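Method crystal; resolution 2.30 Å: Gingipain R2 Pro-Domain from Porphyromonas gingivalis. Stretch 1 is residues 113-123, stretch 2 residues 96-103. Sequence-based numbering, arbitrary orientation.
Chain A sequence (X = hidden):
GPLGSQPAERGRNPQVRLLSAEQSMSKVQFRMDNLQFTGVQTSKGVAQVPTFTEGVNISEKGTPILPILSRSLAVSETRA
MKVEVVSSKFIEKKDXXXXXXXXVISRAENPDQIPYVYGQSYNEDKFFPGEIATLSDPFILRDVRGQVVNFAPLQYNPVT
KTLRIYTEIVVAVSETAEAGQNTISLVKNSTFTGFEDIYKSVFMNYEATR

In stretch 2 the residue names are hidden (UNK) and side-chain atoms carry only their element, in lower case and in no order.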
# COMPACT_ATOMS: atom_id res chain seq x y z
N GLN A 113 27.71 9.00 -3.11
CA GLN A 113 29.02 8.45 -3.45
C GLN A 113 29.07 7.90 -4.89
O GLN A 113 30.16 7.57 -5.37
CB GLN A 113 29.40 7.34 -2.46
CG GLN A 113 29.99 7.84 -1.15
CD GLN A 113 30.14 6.74 -0.12
OE1 GLN A 113 30.10 7.00 1.08
NE2 GLN A 113 30.32 5.49 -0.55
N ILE A 114 27.91 7.82 -5.58
CA ILE A 114 27.82 7.35 -6.97
C ILE A 114 27.99 8.57 -7.88
O ILE A 114 27.25 9.54 -7.73
CB ILE A 114 26.52 6.54 -7.26
CG1 ILE A 114 26.43 5.29 -6.36
CG2 ILE A 114 26.42 6.15 -8.74
CD1 ILE A 114 25.03 4.69 -6.22
N PRO A 115 28.96 8.57 -8.83
CA PRO A 115 29.14 9.75 -9.67
C PRO A 115 28.23 9.72 -10.90
O PRO A 115 27.72 8.66 -11.28
CB PRO A 115 30.61 9.68 -10.06
CG PRO A 115 30.92 8.21 -10.08
CD PRO A 115 29.94 7.52 -9.17
N TYR A 116 28.05 10.88 -11.53
CA TYR A 116 27.31 10.99 -12.78
C TYR A 116 28.26 10.56 -13.90
O TYR A 116 29.32 11.17 -14.07
CB TYR A 116 26.81 12.43 -12.96
CG TYR A 116 25.66 12.80 -12.04
CD1 TYR A 116 25.90 13.43 -10.82
CD2 TYR A 116 24.34 12.56 -12.41
CE1 TYR A 116 24.84 13.78 -9.97
CE2 TYR A 116 23.29 12.92 -11.57
CZ TYR A 116 23.54 13.52 -10.36
OH TYR A 116 22.48 13.86 -9.53
N VAL A 117 27.94 9.46 -14.59
CA VAL A 117 28.77 8.92 -15.66
C VAL A 117 28.00 8.98 -16.98
O VAL A 117 26.85 8.53 -17.07
CB VAL A 117 29.32 7.49 -15.33
CG1 VAL A 117 28.20 6.51 -14.99
CG2 VAL A 117 30.22 6.94 -16.44
N TYR A 118 28.63 9.58 -18.00
CA TYR A 118 28.06 9.74 -19.34
C TYR A 118 28.25 8.46 -20.15
O TYR A 118 29.35 7.91 -20.18
CB TYR A 118 28.71 10.93 -20.06
CG TYR A 118 28.42 12.27 -19.41
CD1 TYR A 118 29.27 12.79 -18.43
CD2 TYR A 118 27.32 13.03 -19.79
CE1 TYR A 118 29.01 14.01 -17.82
CE2 TYR A 118 27.05 14.27 -19.20
CZ TYR A 118 27.90 14.75 -18.21
OH TYR A 118 27.64 15.96 -17.61
N GLY A 119 27.17 8.00 -20.78
CA GLY A 119 27.19 6.82 -21.64
C GLY A 119 27.46 7.18 -23.08
O GLY A 119 27.63 8.36 -23.40
N GLN A 120 27.47 6.17 -23.98
CA GLN A 120 27.73 6.33 -25.41
C GLN A 120 26.64 7.16 -26.11
O GLN A 120 26.92 7.78 -27.14
CB GLN A 120 27.86 4.95 -26.09
CG GLN A 120 29.18 4.76 -26.86
CD GLN A 120 29.28 5.61 -28.12
OE1 GLN A 120 30.15 6.48 -28.24
NE2 GLN A 120 28.43 5.33 -29.10
N SER A 121 25.42 7.20 -25.52
CA SER A 121 24.27 7.96 -26.02
C SER A 121 24.58 9.47 -26.15
O SER A 121 23.93 10.16 -26.95
CB SER A 121 23.07 7.75 -25.10
OG SER A 121 23.32 8.19 -23.77
N TYR A 122 25.60 9.98 -25.39
CA TYR A 122 26.04 11.38 -25.40
C TYR A 122 26.89 11.75 -26.64
O TYR A 122 27.26 12.92 -26.81
CB TYR A 122 26.78 11.74 -24.10
CG TYR A 122 25.83 12.22 -23.02
CD1 TYR A 122 25.13 11.31 -22.23
CD2 TYR A 122 25.57 13.58 -22.84
CE1 TYR A 122 24.20 11.75 -21.29
CE2 TYR A 122 24.64 14.02 -21.90
CZ TYR A 122 23.97 13.10 -21.12
OH TYR A 122 23.08 13.52 -20.17
N ASN A 123 27.16 10.77 -27.52
CA ASN A 123 27.89 11.00 -28.77
C ASN A 123 26.93 10.88 -29.98
O ASN A 123 27.36 11.08 -31.11
CB ASN A 123 29.06 10.01 -28.91
CG ASN A 123 30.08 10.08 -27.79
OD1 ASN A 123 30.93 10.98 -27.71
ND2 ASN A 123 30.08 9.07 -26.93
N UNK A 96 22.93 23.73 -23.18
CA UNK A 96 22.55 23.15 -21.90
C UNK A 96 23.24 21.80 -21.76
O UNK A 96 23.22 21.01 -22.70
c UNK A 96 20.62 22.46 -20.39
c UNK A 96 20.31 24.35 -21.99
c UNK A 96 21.01 23.02 -21.75
N UNK A 97 23.85 21.56 -20.60
CA UNK A 97 24.44 20.26 -20.32
C UNK A 97 23.52 19.55 -19.33
O UNK A 97 23.42 19.98 -18.18
c UNK A 97 26.58 19.08 -19.34
c UNK A 97 26.82 18.12 -20.50
c UNK A 97 25.89 20.38 -19.79
c UNK A 97 27.89 19.37 -18.63
N UNK A 98 22.78 18.54 -19.81
CA UNK A 98 21.86 17.75 -18.98
C UNK A 98 22.66 16.61 -18.38
O UNK A 98 23.42 15.94 -19.09
c UNK A 98 19.80 16.17 -19.02
c UNK A 98 18.98 19.28 -19.13
c UNK A 98 19.71 18.43 -20.23
c UNK A 98 20.61 17.25 -19.78
N UNK A 99 22.51 16.41 -17.05
CA UNK A 99 23.20 15.37 -16.29
C UNK A 99 22.79 13.96 -16.74
O UNK A 99 21.63 13.73 -17.07
c UNK A 99 22.90 15.54 -14.81
N UNK A 100 23.74 12.99 -16.76
CA UNK A 100 23.38 11.62 -17.16
C UNK A 100 22.73 10.86 -16.01
O UNK A 100 23.03 11.11 -14.84
c UNK A 100 24.73 11.02 -17.56
c UNK A 100 25.72 11.73 -16.72
c UNK A 100 25.17 13.08 -16.38
N UNK A 101 21.82 9.94 -16.33
CA UNK A 101 21.13 9.17 -15.31
C UNK A 101 22.05 8.18 -14.61
O UNK A 101 22.92 7.59 -15.24
o UNK A 101 19.20 7.76 -14.90
c UNK A 101 19.93 8.44 -15.91
N UNK A 102 21.85 8.03 -13.30
CA UNK A 102 22.56 7.07 -12.45
C UNK A 102 21.86 5.71 -12.52
O UNK A 102 22.39 4.71 -12.03
c UNK A 102 22.62 7.57 -11.00
c UNK A 102 23.54 8.75 -10.77
c UNK A 102 24.40 10.35 -9.06
n UNK A 102 24.59 10.64 -7.62
c UNK A 102 23.63 9.08 -9.29
N UNK A 103 20.68 5.70 -13.14
CA UNK A 103 19.85 4.51 -13.30
C UNK A 103 19.17 4.15 -12.00
O UNK A 103 19.03 4.99 -11.10

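Position 96 carries three side-chain carbons, one bonded to CA and bearing the other two. Branching at the first carbon with nothing beyond makes it valine, V96. It is buried but out of reach of stretch 1, so its packing is settled elsewhere in the structure.

Position 97 has four carbons forked at the second. Its CA-to-CB bond points sideways, yet the longer side chain brings its end nearer: one carbon at the end of a branch lies 3.6 Å from OH of Y118, and the other lies 4.1 Å from CE2 of Y118. This is the pattern of leucine, L97. A flexible, forked apolar chain suits a place beside the outer part of an aromatic ring.

At position 98 there are again four carbons, but the fork is at the first and one arm is two carbons long. The side chain ends leading away from stretch 1. The main chain faces the contact instead, for the hydroxyl OH of Y122 donates a hydrogen bond to the backbone O of position 98 at 2.7 Å. The residue is isoleucine, I98, whose apolar group suits the buried surroundings.

Position 99 shows a single carbon, CB, which sits 4.1 Å from CD2 of Y116. It is therefore alanine, A99, a small apolar group filling a little space beside the ring.

Position 100 has three carbons that close a ring onto the backbone N. It points toward stretch 1 and has the largest covered area in its own stretch. The middle carbon of the three lies 3.7 Å from the centroid of the Y118 ring and nearly on the ring normal, a CH-pi contact over the face. The carbon bonded to N is 3.8 Å from CB of Y116, and CB is 3.8 Å from CE1 of Y122. Only proline closes such a ring, so this is P100. A compact, rigid ring can thus meet three tyrosines at once.

Position 101 bears one carbon and then one oxygen, and its CB points away from stretch 1: serine, S101. Its OG accepts a hydrogen bond from the backbone N of position 103 at 3.1 Å, a polar tie within the chain.

Position 102 has four carbons in a row ending in nitrogen. Extended beyond chi1 (m, then t, t, t), the chain carries its terminal nitrogen to O of I114, donating a hydrogen bond of 2.9 Å. On the way, the last carbon passes 3.5 Å from the centroid of the Y116 ring, over its face; the nitrogen lies 4.4 Å from that centroid, an off-centre cation-pi contact. This is lysine, K102.

Position 103 has no side-chain atoms and makes no contact with stretch 1. It is glycine, G103; its phi of 75° favours that residue.

The contact joins a stretch without regular helix or strand to a loop that ends in a short 3-10 segment, without strand pairing. P100 wedges among the tyrosines, while K102 lays its aliphatic part over Y116 and spends its charged end on a carbonyl. These apolar and CH-pi contacts provide the fit, and two hydrogen bonds to main-chain oxygens, one donated from each stretch, fasten it.

Stretch 2 (96-103) VLIAPSKG
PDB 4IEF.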